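Local structure of putative aminomethyltransferase (Leptospirillum rubarum, 3TTG) at residues F80-P83 with I87-D90. The protein is a putative aminomethyltransferase that probably binds folate and is probably related to the T-protein of the glycine cleavage system. Residues are numbered along the deposited sequence; the frame is centred on the assembly and turned at random.
Sequences FLNP and ILFD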
# COMPACT_ATOMS: atom_id res chain seq x y z
N PHE A 80 -5.79 -8.47 7.16
CA PHE A 80 -6.82 -8.93 8.09
C PHE A 80 -7.91 -9.45 7.20
O PHE A 80 -8.51 -8.70 6.42
CB PHE A 80 -7.28 -7.84 9.05
CG PHE A 80 -6.18 -7.40 9.98
CD1 PHE A 80 -6.11 -7.89 11.27
CD2 PHE A 80 -5.13 -6.62 9.52
CE1 PHE A 80 -5.08 -7.54 12.11
CE2 PHE A 80 -4.09 -6.28 10.35
CZ PHE A 80 -4.05 -6.75 11.62
N LEU A 81 -8.08 -10.74 7.23
CA LEU A 81 -9.04 -11.38 6.33
C LEU A 81 -10.30 -11.80 7.01
O LEU A 81 -10.33 -11.91 8.21
CB LEU A 81 -8.40 -12.63 5.71
CG LEU A 81 -6.97 -12.44 5.12
CD1 LEU A 81 -6.39 -13.75 4.67
CD2 LEU A 81 -6.95 -11.49 3.97
N ASN A 82 -11.35 -12.05 6.20
CA ASN A 82 -12.57 -12.64 6.69
C ASN A 82 -12.36 -14.17 6.66
O ASN A 82 -11.37 -14.61 6.09
CB ASN A 82 -13.77 -12.14 5.86
CG ASN A 82 -13.89 -12.67 4.46
OD1 ASN A 82 -13.24 -13.62 4.04
ND2 ASN A 82 -14.79 -12.07 3.75
N PRO A 83 -13.30 -14.98 7.16
CA PRO A 83 -13.12 -16.45 7.18
C PRO A 83 -12.91 -17.14 5.80
O PRO A 83 -12.36 -18.25 5.73
CB PRO A 83 -14.44 -16.90 7.80
CG PRO A 83 -14.80 -15.79 8.72
CD PRO A 83 -14.51 -14.59 7.92
N ILE A 87 -9.92 -9.95 1.62
CA ILE A 87 -9.25 -8.85 2.30
C ILE A 87 -10.26 -7.89 2.93
O ILE A 87 -11.04 -7.28 2.21
CB ILE A 87 -8.33 -8.08 1.32
CG1 ILE A 87 -7.17 -8.99 0.72
CG2 ILE A 87 -7.77 -6.77 1.99
CD1 ILE A 87 -6.54 -8.32 -0.50
N LEU A 88 -10.14 -7.65 4.23
CA LEU A 88 -10.93 -6.64 4.91
C LEU A 88 -10.12 -5.43 5.09
O LEU A 88 -10.59 -4.34 4.84
CB LEU A 88 -11.45 -7.11 6.28
CG LEU A 88 -12.36 -8.34 6.27
CD1 LEU A 88 -12.74 -8.71 7.68
CD2 LEU A 88 -13.64 -8.07 5.42
N PHE A 89 -8.88 -5.59 5.56
CA PHE A 89 -7.92 -4.47 5.75
C PHE A 89 -6.51 -4.92 5.47
O PHE A 89 -6.20 -6.09 5.52
CB PHE A 89 -7.99 -3.96 7.24
CG PHE A 89 -9.36 -3.63 7.75
CD1 PHE A 89 -9.96 -2.41 7.43
CD2 PHE A 89 -10.10 -4.55 8.48
CE1 PHE A 89 -11.27 -2.14 7.78
CE2 PHE A 89 -11.42 -4.27 8.88
CZ PHE A 89 -12.02 -3.09 8.48
N ASP A 90 -5.62 -3.96 5.26
CA ASP A 90 -4.20 -4.18 5.30
C ASP A 90 -3.70 -3.32 6.48
O ASP A 90 -4.44 -2.50 6.98
CB ASP A 90 -3.47 -3.90 3.97
CG ASP A 90 -3.41 -2.43 3.56
OD1 ASP A 90 -3.97 -1.60 4.25
OD2 ASP A 90 -2.69 -2.12 2.61
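Phe-80 and Phe-89 pair as a hydrogen-bonded antiparallel couple, and the Phe-80 carbonyl serves two successive N-H groups of 87-90, where one strand holds an extra residue. Phe-80 O accepts from both: Leu-88 N at 2.9 Å from Phe-80 O, nearly in line with the C=O bond, and Phe-89 N at 3.2 Å from the same oxygen, in the carbonyl plane on a lone pair. The return bond, Phe-80 N to Phe-89 O, is 2.9 Å long. Both phenylalanines leave the same face of the sheet, their CB atoms 4.3 Å apart; each ring turns an edge to the other residue, Phe-89 O lying near the plane of the Phe-80 ring and Phe-80 CB near that of the Phe-89 ring. Phe-112 of helix 109-118 meets both rings edge-to-face. Leu-88 points at the opposing strand: with CG anti to its own carbonyl carbon (chi1 -61°), the branch reaches alongside the Leu-81 to Asn-82 peptide, and CD1 rests 4.0 Å from Asn-82 CB. On the other face Leu-81 bends its CD2 back over the Ile-87 backbone, 3.9 Å from Ile-87 CA. Asn-82 turns OD1 to the intervening loop, where Arg-86 N donates to it. Leu-88 and Phe-89 together opposite Phe-80 make a classic beta bulge at the loop end of the hairpin 75-81/87-96, within the family's folate-binding domain.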